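Local coordinates for protein GTP pyrophosphokinase YjbM (Bacillus subtilis, PDB 5DEC) that synthesises the alarmones ppGpp and pppGpp by transferring pyrophosphate from ATP to GDP or GTP, as a cooperative, allosterically activated homotetramer with a probably minor role in the stringent response, at residues 24-28 with 80-84; 43-47 with 87-92; 60-64 with 77-81; 121-125 with 148-154. The contacts are given in a common frame with arbitrary orientation. Residue numbers count along the deposited sequence, not the author numbering.

Contact 1: 24-28 with 80-84; sequences VEELK and IAGLR
Residues 24-28 form a turn of helix 11-38 lying over strand 81-84, the start of strand 81-87. The two axes run nearly parallel, 21° apart (signed crossing -21°), and approach to 9.1 Å; Val24 and Ala81 are in register, their CA atoms 6.4 Å apart. The helix is regular, with Lys28 N donating to Val24 O at 2.8 Å, and Ala81 to Arg84 are extended. CB bonds of Ala81 and Leu83 point toward the helix. Val24, chi1 t, sets its CG2 3.6 Å from Ala81 CB and 4.2 Å from Leu83 CD1. Leu83 (chi1 m at -82°, chi2 p at 90°) spreads its methyls along the helix: CD2 lies 4.1 Å from Leu27 CB and 3.6 Å from Lys28 CG, and Leu83 is the residue most covered by the other segment. Lys28 (m,t,p,t) offers only its aliphatic part to Leu83; its end leads away, NZ forming a salt bridge with Glu25 OE2 at 3.5 Å. The side-chain contacts are apolar. Arg84, which binds ATP, makes no contact with 24-28, while Lys28 belongs to the allosteric pppGpp site. The arrangement is helix-on-sheet packing in the RelA/SpoT synthetase fold, a nucleotidyltransferase-like mixed sheet.

Contact 2: 43-47 with 87-92; sequences DHSPI and CQFVDD
A buried polar junction joins the loop 43-47, which leads from helix 11-38 to strand 49-54, to the turn where strand 81-87 passes into helix 90-102. Its centre is a His-carboxylate hydrogen bond: His44 NE2 donates to Asp92 OD2 at 2.9 Å with an N-H...O angle of 173°. His44 (chi1 t) and Asp92 (chi1 m) both direct CB across the gap, and Arg198 of helix 174-202 forms a salt bridge with Asp92 OD1. Asp92 OD2 also accepts from Phe89 N at 3.1 Å, so one carboxylate oxygen meets both the loop and the backbone of the 87-92 turn. This ties two connections of the RelA/SpoT fold together beside Arg35 and Glu48 of the allosteric pppGpp site, near Ser45 and Gln88. His44 and Ser45 are extended (phi/psi -88/118 and -74/134) and Pro46 turns the chain (-75/-6), Pro46 CA lying 4.9 Å from Asp92 CA. Phe89, chi1 m, turns its edge to the face of His44 in an offset edge-to-face pair, centroids 5.3 Å apart and planes at 65°. A water accepts from Gln88 N and donates to Ser45 O, both at 2.9 Å. Pro46 O sits 3.2 Å from Cys87 SG.

Contact 3: 60-64 with 77-81; sequences ILEKA and MQDIA
Lys63 and Asp79 form the salt bridge that ties helix 57-66 to the loop before strand 81-87. Lys63 is stretched out, all four chi angles t, and its NZ donates to Asp79 OD1 at 2.9 Å and, weakly, to Asp79 OD2 at 3.1 Å. Asp79 (chi1 p, chi2 -29°) brings its carboxylate nearer the helix although its CB bond points sideways, and OD2 has a second partner in Lys55, so two lysines share one acid. All three residues bind ATP, and Asp79 is also a Mg(2+) ligand; the bridge therefore lies within the catalytic site, with the proposed proton acceptor Glu146 beside Asp79. Next to the charged pair, Met77 (chi1 t, chi2 t, chi3 m) reaches in toward the helix. Met77 CE lies 3.9 Å from Ile60 O, 4.1 Å from Ile60 CG2 and 4.1 Å from Ala64 CB, and Met77 CG is 4.1 Å from Lys63 CE. Ile60 and Ile80, each m,t, close the apolar layer with CD1 of Ile60 4.0 Å from CG2 of Ile80. Met77 is extended (phi/psi -61/129) and Ile80 helical (-59/-45) before the strand begins at Ala81; CA atoms pair Ile60 with Ile80 at 7.1 Å and Ala64 with Met77 at 8.3 Å. Helix 11-38 flanks this layer, with Leu17 on Ile60 and Tyr20 on Ile80, while on the sheet side Ala81 meets Val145 of strand 139-151.

Contact 4: 121-125 with 148-154; sequences SGYRS and QIRTLAM
At the edge of the product-binding site, the loop 121-125 that enters strand 126-136 meets the end of strand 139-151 and the first turn of helix 152-167. Ser121 binds the product. CA atoms pair Ser125 with Arg150 at 5.2 Å and Arg124 with Met154 at 5.8 Å. Ser125 OG (chi1 t) donates to Gln148 OE1 at 2.8 Å, and Arg150 adds weak bonds to that oxygen from NH2 at 3.0 Å and NE at 3.1 Å, while Arg150 NH1 is hydrogen-bonded to Asn155, a residue of the allosteric site. Tyr123 OH (chi1 t) lies 2.7 Å from Gln148 OE1 and is hydrogen-bonded to His127, a product-binding residue; a water links Tyr123 OH at 2.7 Å to Gln148 NE2 at 2.9 Å. Met154 (m,t,p) packs its CE 3.0 Å from Arg124 O and 3.3 Å from Ser125 CA, while its CG lies over one face of the Arg124 guanidinium, 3.3 Å from NH1. Asp191 of helix 174-202 salt-bridges Arg124 NH2 and hydrogen-bonds Thr151 OG1. A second water accepts from Arg124 N and donates to Met154 O, both at 2.9 Å. Thr151, chi1 p, is the N-cap: Met154 N donates to Thr151 OG1 at 3.2 Å, and Thr151 N returns a weak 3.3 Å bond to Met154 SD. This capping box starts helix 152-167, whose later residues 158-162 bind the product.

How the contacts relate
Strand 81-87 is the common thread. Contacts 1 and 3 share Ile80 and Ala81, their centres 14 Å apart, so the segment that carries Asp79 of the ATP and Mg(2+) site runs directly into the strand packed on helix 11-38. Strand 139-151 lies alongside it: Leu83 O and Gln148 N are 3.0 Å apart between contacts 1 and 4. Further along, Cys87 N is 2.8 Å from Arg150 O and Cys87 O 3.1 Å from Leu152 N, joining contacts 2 and 4. Contacts 2 and 3 are the most distant pair, centres 30 Å apart. Contact 3 holds ATP and Mg(2+) residues and contact 4 a product-binding one, Ser121; their nearest atoms are about 7 Å apart.

Contact 1: 24-28 with 80-84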
loop_
_atom_site.group_PDB
_atom_site.type_symbol
_atom_site.label_atom_id
_atom_site.label_comp_id
_atom_site.label_asym_id
_atom_site.label_seq_id
_atom_site.Cartn_x
_atom_site.Cartn_y
_atom_site.Cartn_z
ATOM N N VAL B 24 0.621 -14.478 4.683
ATOM C CA VAL B 24 0.882 -13.956 3.335
ATOM C C VAL B 24 1.351 -12.504 3.356
ATOM O O VAL B 24 2.333 -12.159 2.694
ATOM C CB VAL B 24 -0.375 -14.114 2.443
ATOM C CG1 VAL B 24 -0.216 -13.354 1.125
ATOM C CG2 VAL B 24 -0.620 -15.598 2.186
ATOM N N GLU B 25 0.692 -11.634 4.126
ATOM C CA GLU B 25 1.141 -10.231 4.149
ATOM C C GLU B 25 2.551 -10.071 4.738
ATOM O O GLU B 25 3.338 -9.194 4.311
ATOM C CB GLU B 25 0.168 -9.344 4.945
ATOM C CG GLU B 25 -1.206 -9.181 4.296
ATOM C CD GLU B 25 -1.134 -8.831 2.810
ATOM O OE1 GLU B 25 -0.404 -7.899 2.424
ATOM O OE2 GLU B 25 -1.824 -9.495 2.019
ATOM N N GLU B 26 2.867 -10.868 5.754
ATOM C CA GLU B 26 4.200 -10.784 6.358
ATOM C C GLU B 26 5.259 -11.259 5.374
ATOM O O GLU B 26 6.281 -10.616 5.201
ATOM C CB GLU B 26 4.259 -11.588 7.658
ATOM C CG GLU B 26 3.406 -10.940 8.773
ATOM C CD GLU B 26 3.525 -11.614 10.129
ATOM O OE1 GLU B 26 4.476 -12.406 10.341
ATOM O OE2 GLU B 26 2.654 -11.340 10.989
ATOM N N LEU B 27 4.998 -12.377 4.713
ATOM C CA LEU B 27 5.934 -12.920 3.744
ATOM C C LEU B 27 6.066 -12.040 2.507
ATOM O O LEU B 27 7.138 -11.969 1.916
ATOM C CB LEU B 27 5.523 -14.337 3.353
ATOM C CG LEU B 27 5.901 -15.388 4.395
ATOM C CD1 LEU B 27 5.182 -16.699 4.086
ATOM C CD2 LEU B 27 7.414 -15.596 4.427
ATOM N N LYS B 28 4.990 -11.369 2.099
ATOM C CA LYS B 28 5.111 -10.432 0.973
ATOM C C LYS B 28 6.113 -9.326 1.251
ATOM O O LYS B 28 6.969 -9.032 0.418
ATOM C CB LYS B 28 3.752 -9.805 0.624
ATOM C CG LYS B 28 2.930 -10.712 -0.292
ATOM C CD LYS B 28 1.463 -10.308 -0.343
ATOM C CE LYS B 28 1.248 -8.920 -0.888
ATOM N NZ LYS B 28 -0.225 -8.687 -0.998
ATOM N N ILE B 80 -3.460 -23.149 0.752
ATOM C CA ILE B 80 -4.472 -22.209 1.185
ATOM C C ILE B 80 -3.857 -20.820 1.128
ATOM O O ILE B 80 -4.469 -19.869 0.617
ATOM C CB ILE B 80 -4.979 -22.554 2.590
ATOM C CG1 ILE B 80 -5.717 -23.891 2.540
ATOM C CG2 ILE B 80 -5.901 -21.461 3.118
ATOM C CD1 ILE B 80 -6.014 -24.473 3.899
ATOM N N ALA B 81 -2.627 -20.714 1.625
ATOM C CA ALA B 81 -1.842 -19.495 1.474
ATOM C C ALA B 81 -0.799 -19.707 0.382
ATOM O O ALA B 81 -0.124 -20.748 0.354
ATOM C CB ALA B 81 -1.176 -19.128 2.780
ATOM N N GLY B 82 -0.658 -18.743 -0.521
ATOM C CA GLY B 82 0.313 -18.901 -1.599
ATOM C C GLY B 82 1.017 -17.613 -1.974
ATOM O O GLY B 82 0.417 -16.537 -1.969
ATOM N N LEU B 83 2.300 -17.710 -2.312
ATOM C CA LEU B 83 2.999 -16.570 -2.888
ATOM C C LEU B 83 3.586 -16.959 -4.223
ATOM O O LEU B 83 3.814 -18.144 -4.500
ATOM C CB LEU B 83 4.104 -16.035 -1.976
ATOM C CG LEU B 83 3.549 -15.105 -0.895
ATOM C CD1 LEU B 83 3.180 -15.914 0.338
ATOM C CD2 LEU B 83 4.495 -13.980 -0.576
ATOM N N ARG B 84 3.813 -15.967 -5.068
ATOM C CA ARG B 84 4.499 -16.240 -6.323
ATOM C C ARG B 84 5.617 -15.257 -6.472
ATOM O O ARG B 84 5.421 -14.041 -6.304
ATOM C CB ARG B 84 3.549 -16.168 -7.511
ATOM C CG ARG B 84 2.437 -17.189 -7.343
ATOM C CD ARG B 84 1.708 -17.539 -8.609
ATOM N NE ARG B 84 0.785 -18.633 -8.319
ATOM C CZ ARG B 84 -0.360 -18.844 -8.954
ATOM N NH1 ARG B 84 -0.718 -18.055 -9.959
ATOM N NH2 ARG B 84 -1.128 -19.871 -8.604
#

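Contact 2: 43-47 with 87-92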
loop_
_atom_site.group_PDB
_atom_site.type_symbol
_atom_site.label_atom_id
_atom_site.label_comp_id
_atom_site.label_asym_id
_atom_site.label_seq_id
_atom_site.Cartn_x
_atom_site.Cartn_y
_atom_site.Cartn_z
ATOM N N ASP B 43 22.938 -3.874 -8.507
ATOM C CA ASP B 43 23.163 -4.873 -9.547
ATOM C C ASP B 43 21.831 -5.442 -10.037
ATOM O O ASP B 43 20.801 -4.767 -9.996
ATOM C CB ASP B 43 24.044 -6.006 -9.020
ATOM C CG ASP B 43 23.421 -6.718 -7.835
ATOM O OD1 ASP B 43 22.989 -6.032 -6.883
ATOM O OD2 ASP B 43 23.343 -7.965 -7.866
ATOM N N HIS B 44 21.861 -6.684 -10.513
ATOM C CA HIS B 44 20.656 -7.335 -11.014
ATOM C C HIS B 44 19.924 -8.047 -9.887
ATOM O O HIS B 44 20.450 -8.987 -9.294
ATOM C CB HIS B 44 20.976 -8.336 -12.127
ATOM C CG HIS B 44 19.802 -9.185 -12.520
ATOM N ND1 HIS B 44 18.698 -8.679 -13.166
ATOM C CD2 HIS B 44 19.558 -10.505 -12.324
ATOM C CE1 HIS B 44 17.824 -9.656 -13.368
ATOM N NE2 HIS B 44 18.321 -10.768 -12.864
ATOM N N SER B 45 18.697 -7.627 -9.610
ATOM C CA SER B 45 17.888 -8.342 -8.623
ATOM C C SER B 45 17.388 -9.669 -9.201
ATOM O O SER B 45 16.929 -9.717 -10.338
ATOM C CB SER B 45 16.711 -7.482 -8.162
ATOM O OG SER B 45 15.822 -8.256 -7.378
ATOM N N PRO B 46 17.507 -10.758 -8.432
ATOM C CA PRO B 46 16.981 -12.057 -8.876
ATOM C C PRO B 46 15.449 -12.138 -8.787
ATOM O O PRO B 46 14.849 -13.125 -9.238
ATOM C CB PRO B 46 17.653 -13.053 -7.921
ATOM C CG PRO B 46 17.928 -12.259 -6.683
ATOM C CD PRO B 46 18.242 -10.859 -7.156
ATOM N N ILE B 47 14.829 -11.114 -8.221
ATOM C CA ILE B 47 13.377 -11.046 -8.123
ATOM C C ILE B 47 12.847 -9.819 -8.843
ATOM O O ILE B 47 13.287 -8.695 -8.607
ATOM C CB ILE B 47 12.907 -11.018 -6.660
ATOM C CG1 ILE B 47 13.231 -12.352 -5.974
ATOM C CG2 ILE B 47 11.420 -10.686 -6.575
ATOM C CD1 ILE B 47 12.809 -12.393 -4.519
ATOM N N CYS B 87 10.792 -14.070 -11.629
ATOM C CA CYS B 87 12.184 -13.743 -11.920
ATOM C C CYS B 87 12.379 -13.459 -13.408
ATOM O O CYS B 87 11.687 -14.024 -14.238
ATOM C CB CYS B 87 13.097 -14.901 -11.495
ATOM S SG CYS B 87 12.789 -15.525 -9.831
ATOM N N GLN B 88 13.354 -12.622 -13.734
ATOM C CA GLN B 88 13.672 -12.301 -15.122
ATOM C C GLN B 88 14.287 -13.466 -15.874
ATOM O O GLN B 88 13.907 -13.748 -17.009
ATOM C CB GLN B 88 14.622 -11.122 -15.144
ATOM C CG GLN B 88 14.656 -10.346 -16.416
ATOM C CD GLN B 88 15.217 -8.965 -16.184
ATOM O OE1 GLN B 88 16.369 -8.816 -15.798
ATOM N NE2 GLN B 88 14.392 -7.947 -16.386
ATOM N N PHE B 89 15.244 -14.139 -15.244
ATOM C CA PHE B 89 15.999 -15.211 -15.904
ATOM C C PHE B 89 15.823 -16.556 -15.200
ATOM O O PHE B 89 15.636 -16.615 -13.976
ATOM C CB PHE B 89 17.497 -14.870 -15.961
ATOM C CG PHE B 89 17.801 -13.609 -16.704
ATOM C CD1 PHE B 89 17.844 -13.599 -18.092
ATOM C CD2 PHE B 89 18.025 -12.419 -16.021
ATOM C CE1 PHE B 89 18.125 -12.421 -18.785
ATOM C CE2 PHE B 89 18.299 -11.235 -16.710
ATOM C CZ PHE B 89 18.346 -11.235 -18.092
ATOM N N VAL B 90 15.901 -17.636 -15.969
ATOM C CA VAL B 90 15.820 -18.977 -15.415
ATOM C C VAL B 90 16.850 -19.199 -14.298
ATOM O O VAL B 90 16.537 -19.836 -13.282
ATOM C CB VAL B 90 16.003 -20.039 -16.527
ATOM C CG1 VAL B 90 16.230 -21.410 -15.935
ATOM C CG2 VAL B 90 14.792 -20.048 -17.443
ATOM N N ASP B 91 18.061 -18.654 -14.460
ATOM C CA ASP B 91 19.109 -18.853 -13.445
ATOM C C ASP B 91 18.804 -18.090 -12.147
ATOM O O ASP B 91 19.332 -18.415 -11.082
ATOM C CB ASP B 91 20.475 -18.446 -13.985
ATOM C CG ASP B 91 21.603 -19.284 -13.399
ATOM O OD1 ASP B 91 22.009 -19.023 -12.244
ATOM O OD2 ASP B 91 22.064 -20.224 -14.087
ATOM N N ASP B 92 17.948 -17.081 -12.236
ATOM C CA ASP B 92 17.514 -16.378 -11.038
ATOM C C ASP B 92 16.751 -17.297 -10.105
ATOM O O ASP B 92 16.727 -17.068 -8.900
ATOM C CB ASP B 92 16.643 -15.174 -11.384
ATOM C CG ASP B 92 17.430 -14.055 -12.001
ATOM O OD1 ASP B 92 18.641 -13.971 -11.695
ATOM O OD2 ASP B 92 16.839 -13.255 -12.768
HETATM O O HOH W 1 14.706 -10.899 -11.821
#

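Contact 3: 60-64 with 77-81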
loop_
_atom_site.group_PDB
_atom_site.type_symbol
_atom_site.label_atom_id
_atom_site.label_comp_id
_atom_site.label_asym_id
_atom_site.label_seq_id
_atom_site.Cartn_x
_atom_site.Cartn_y
_atom_site.Cartn_z
ATOM N N ILE B 60 -11.251 -23.530 -2.079
ATOM C CA ILE B 60 -10.781 -24.464 -1.057
ATOM C C ILE B 60 -11.694 -25.686 -1.023
ATOM O O ILE B 60 -11.221 -26.823 -1.065
ATOM C CB ILE B 60 -10.732 -23.831 0.358
ATOM C CG1 ILE B 60 -9.687 -22.717 0.426
ATOM C CG2 ILE B 60 -10.366 -24.884 1.394
ATOM C CD1 ILE B 60 -9.657 -21.999 1.770
ATOM N N LEU B 61 -13.000 -25.439 -0.928
ATOM C CA LEU B 61 -14.003 -26.509 -0.921
ATOM C C LEU B 61 -13.938 -27.358 -2.194
ATOM O O LEU B 61 -13.914 -28.587 -2.117
ATOM C CB LEU B 61 -15.409 -25.931 -0.731
ATOM C CG LEU B 61 -15.722 -25.308 0.634
ATOM C CD1 LEU B 61 -17.052 -24.567 0.610
ATOM C CD2 LEU B 61 -15.721 -26.362 1.736
ATOM N N GLU B 62 -13.896 -26.706 -3.354
ATOM C CA GLU B 62 -13.837 -27.423 -4.630
ATOM C C GLU B 62 -12.658 -28.370 -4.752
ATOM O O GLU B 62 -12.813 -29.525 -5.157
ATOM C CB GLU B 62 -13.759 -26.437 -5.795
ATOM C CG GLU B 62 -15.035 -25.763 -6.218
ATOM C CD GLU B 62 -15.694 -26.474 -7.395
ATOM O OE1 GLU B 62 -15.019 -27.290 -8.064
ATOM O OE2 GLU B 62 -16.879 -26.198 -7.672
ATOM N N LYS B 63 -11.484 -27.894 -4.368
ATOM C CA LYS B 63 -10.308 -28.736 -4.419
ATOM C C LYS B 63 -10.353 -29.831 -3.354
ATOM O O LYS B 63 -9.849 -30.934 -3.567
ATOM C CB LYS B 63 -9.052 -27.877 -4.262
ATOM C CG LYS B 63 -7.826 -28.664 -3.862
ATOM C CD LYS B 63 -6.557 -27.863 -4.003
ATOM C CE LYS B 63 -5.381 -28.640 -3.442
ATOM N NZ LYS B 63 -4.080 -27.945 -3.641
ATOM N N ALA B 64 -10.997 -29.534 -2.229
ATOM C CA ALA B 64 -11.109 -30.489 -1.131
ATOM C C ALA B 64 -12.008 -31.651 -1.523
ATOM O O ALA B 64 -11.806 -32.790 -1.099
ATOM C CB ALA B 64 -11.637 -29.804 0.116
ATOM N N MET B 77 -4.055 -28.860 3.691
ATOM C CA MET B 77 -3.881 -28.283 2.363
ATOM C C MET B 77 -2.693 -27.325 2.366
ATOM O O MET B 77 -2.585 -26.439 3.221
ATOM C CB MET B 77 -5.162 -27.570 1.913
ATOM C CG MET B 77 -5.283 -27.357 0.416
ATOM S SD MET B 77 -6.920 -26.758 -0.073
ATOM C CE MET B 77 -7.950 -28.096 0.550
ATOM N N GLN B 78 -1.797 -27.520 1.408
ATOM C CA GLN B 78 -0.525 -26.819 1.404
ATOM C C GLN B 78 -0.588 -25.438 0.765
ATOM O O GLN B 78 0.349 -24.654 0.901
ATOM C CB GLN B 78 0.518 -27.647 0.671
ATOM C CG GLN B 78 0.899 -28.915 1.383
ATOM C CD GLN B 78 1.964 -29.667 0.628
ATOM O OE1 GLN B 78 2.043 -29.582 -0.602
ATOM N NE2 GLN B 78 2.794 -30.410 1.353
ATOM N N ASP B 79 -1.669 -25.147 0.048
ATOM C CA ASP B 79 -1.713 -23.922 -0.746
ATOM C C ASP B 79 -2.923 -23.044 -0.455
ATOM O O ASP B 79 -3.342 -22.254 -1.300
ATOM C CB ASP B 79 -1.692 -24.265 -2.231
ATOM C CG ASP B 79 -2.903 -25.066 -2.653
ATOM O OD1 ASP B 79 -3.454 -25.807 -1.812
ATOM O OD2 ASP B 79 -3.311 -24.945 -3.823
ATOM N N ILE B 80 -3.460 -23.149 0.752
ATOM C CA ILE B 80 -4.472 -22.209 1.185
ATOM C C ILE B 80 -3.857 -20.820 1.128
ATOM O O ILE B 80 -4.469 -19.869 0.617
ATOM C CB ILE B 80 -4.979 -22.554 2.590
ATOM C CG1 ILE B 80 -5.717 -23.891 2.540
ATOM C CG2 ILE B 80 -5.901 -21.461 3.118
ATOM C CD1 ILE B 80 -6.014 -24.473 3.899
ATOM N N ALA B 81 -2.627 -20.714 1.625
ATOM C CA ALA B 81 -1.842 -19.495 1.474
ATOM C C ALA B 81 -0.799 -19.707 0.382
ATOM O O ALA B 81 -0.124 -20.748 0.354
ATOM C CB ALA B 81 -1.176 -19.128 2.780
#

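Contact 4: 121-125 with 148-154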
loop_
_atom_site.group_PDB
_atom_site.type_symbol
_atom_site.label_atom_id
_atom_site.label_comp_id
_atom_site.label_asym_id
_atom_site.label_seq_id
_atom_site.Cartn_x
_atom_site.Cartn_y
_atom_site.Cartn_z
ATOM N N SER B 121 1.255 -30.495 -20.667
ATOM C CA SER B 121 0.747 -29.372 -21.464
ATOM C C SER B 121 1.793 -28.268 -21.605
ATOM O O SER B 121 1.637 -27.372 -22.430
ATOM C CB SER B 121 -0.523 -28.765 -20.879
ATOM O OG SER B 121 -0.222 -27.909 -19.793
ATOM N N GLY B 122 2.821 -28.295 -20.761
ATOM C CA GLY B 122 3.827 -27.250 -20.780
ATOM C C GLY B 122 3.968 -26.391 -19.534
ATOM O O GLY B 122 4.658 -25.372 -19.578
ATOM N N TYR B 123 3.333 -26.788 -18.430
ATOM C CA TYR B 123 3.424 -26.022 -17.175
ATOM C C TYR B 123 4.853 -26.012 -16.683
ATOM O O TYR B 123 5.481 -27.058 -16.567
ATOM C CB TYR B 123 2.508 -26.603 -16.086
ATOM C CG TYR B 123 2.565 -25.884 -14.740
ATOM C CD1 TYR B 123 1.885 -24.683 -14.532
ATOM C CD2 TYR B 123 3.294 -26.417 -13.677
ATOM C CE1 TYR B 123 1.940 -24.023 -13.298
ATOM C CE2 TYR B 123 3.350 -25.774 -12.442
ATOM C CZ TYR B 123 2.668 -24.580 -12.260
ATOM O OH TYR B 123 2.720 -23.941 -11.039
ATOM N N ARG B 124 5.373 -24.815 -16.438
ATOM C CA ARG B 124 6.716 -24.636 -15.901
ATOM C C ARG B 124 6.649 -23.781 -14.622
ATOM O O ARG B 124 6.128 -22.656 -14.664
ATOM C CB ARG B 124 7.568 -23.976 -16.975
ATOM C CG ARG B 124 7.715 -24.848 -18.218
ATOM C CD ARG B 124 8.086 -24.013 -19.445
ATOM N NE ARG B 124 9.317 -23.258 -19.293
ATOM C CZ ARG B 124 9.423 -21.954 -19.548
ATOM N NH1 ARG B 124 8.358 -21.256 -19.935
ATOM N NH2 ARG B 124 10.589 -21.346 -19.387
ATOM N N SER B 125 7.195 -24.295 -13.513
ATOM C CA SER B 125 7.198 -23.593 -12.215
ATOM C C SER B 125 7.979 -24.382 -11.163
ATOM O O SER B 125 7.993 -25.612 -11.181
ATOM C CB SER B 125 5.766 -23.341 -11.717
ATOM O OG SER B 125 5.733 -22.538 -10.544
ATOM N N GLN B 148 5.718 -20.367 -5.006
ATOM C CA GLN B 148 6.162 -20.763 -6.348
ATOM C C GLN B 148 7.158 -19.758 -6.900
ATOM O O GLN B 148 7.057 -18.567 -6.620
ATOM C CB GLN B 148 4.996 -20.894 -7.319
ATOM C CG GLN B 148 3.903 -21.854 -6.894
ATOM C CD GLN B 148 2.946 -22.147 -8.042
ATOM O OE1 GLN B 148 3.317 -22.040 -9.215
ATOM N NE2 GLN B 148 1.700 -22.459 -7.713
ATOM N N ILE B 149 8.149 -20.244 -7.647
ATOM C CA ILE B 149 9.122 -19.367 -8.272
ATOM C C ILE B 149 9.039 -19.598 -9.799
ATOM O O ILE B 149 9.110 -20.733 -10.246
ATOM C CB ILE B 149 10.532 -19.646 -7.753
ATOM C CG1 ILE B 149 10.498 -19.841 -6.219
ATOM C CG2 ILE B 149 11.514 -18.513 -8.171
ATOM C CD1 ILE B 149 11.843 -20.258 -5.656
ATOM N N ARG B 150 8.879 -18.527 -10.568
ATOM C CA ARG B 150 8.625 -18.625 -12.007
ATOM C C ARG B 150 9.350 -17.538 -12.747
ATOM O O ARG B 150 9.510 -16.452 -12.214
ATOM C CB ARG B 150 7.126 -18.469 -12.311
ATOM C CG ARG B 150 6.189 -19.438 -11.638
ATOM C CD ARG B 150 4.759 -18.992 -11.879
ATOM N NE ARG B 150 3.786 -20.019 -11.542
ATOM C CZ ARG B 150 2.479 -19.877 -11.703
ATOM N NH1 ARG B 150 1.996 -18.747 -12.200
ATOM N NH2 ARG B 150 1.661 -20.873 -11.397
ATOM N N THR B 151 9.744 -17.782 -13.996
ATOM C CA THR B 151 10.137 -16.650 -14.827
ATOM C C THR B 151 8.883 -15.897 -15.224
ATOM O O THR B 151 7.772 -16.413 -15.081
ATOM C CB THR B 151 10.913 -17.050 -16.110
ATOM O OG1 THR B 151 10.090 -17.906 -16.910
ATOM C CG2 THR B 151 12.211 -17.793 -15.766
ATOM N N LEU B 152 9.072 -14.677 -15.716
ATOM C CA LEU B 152 7.986 -13.864 -16.229
ATOM C C LEU B 152 7.193 -14.603 -17.319
ATOM O O LEU B 152 5.960 -14.564 -17.338
ATOM C CB LEU B 152 8.539 -12.539 -16.778
ATOM C CG LEU B 152 9.203 -11.594 -15.755
ATOM C CD1 LEU B 152 9.959 -10.429 -16.424
ATOM C CD2 LEU B 152 8.169 -11.065 -14.783
ATOM N N ALA B 153 7.910 -15.256 -18.228
ATOM C CA ALA B 153 7.294 -15.948 -19.351
ATOM C C ALA B 153 6.507 -17.181 -18.902
ATOM O O ALA B 153 5.409 -17.436 -19.394
ATOM C CB ALA B 153 8.365 -16.337 -20.369
ATOM N N MET B 154 7.079 -17.950 -17.970
ATOM C CA MET B 154 6.368 -19.053 -17.306
ATOM C C MET B 154 5.092 -18.563 -16.628
ATOM O O MET B 154 4.048 -19.213 -16.679
ATOM C CB MET B 154 7.260 -19.692 -16.234
ATOM C CG MET B 154 8.462 -20.432 -16.763
ATOM S SD MET B 154 9.720 -20.698 -15.485
ATOM C CE MET B 154 8.878 -21.472 -14.187
HETATM O O HOH W 2 0.273 -23.482 -9.973
HETATM O O HOH W 3 4.617 -22.069 -16.768
#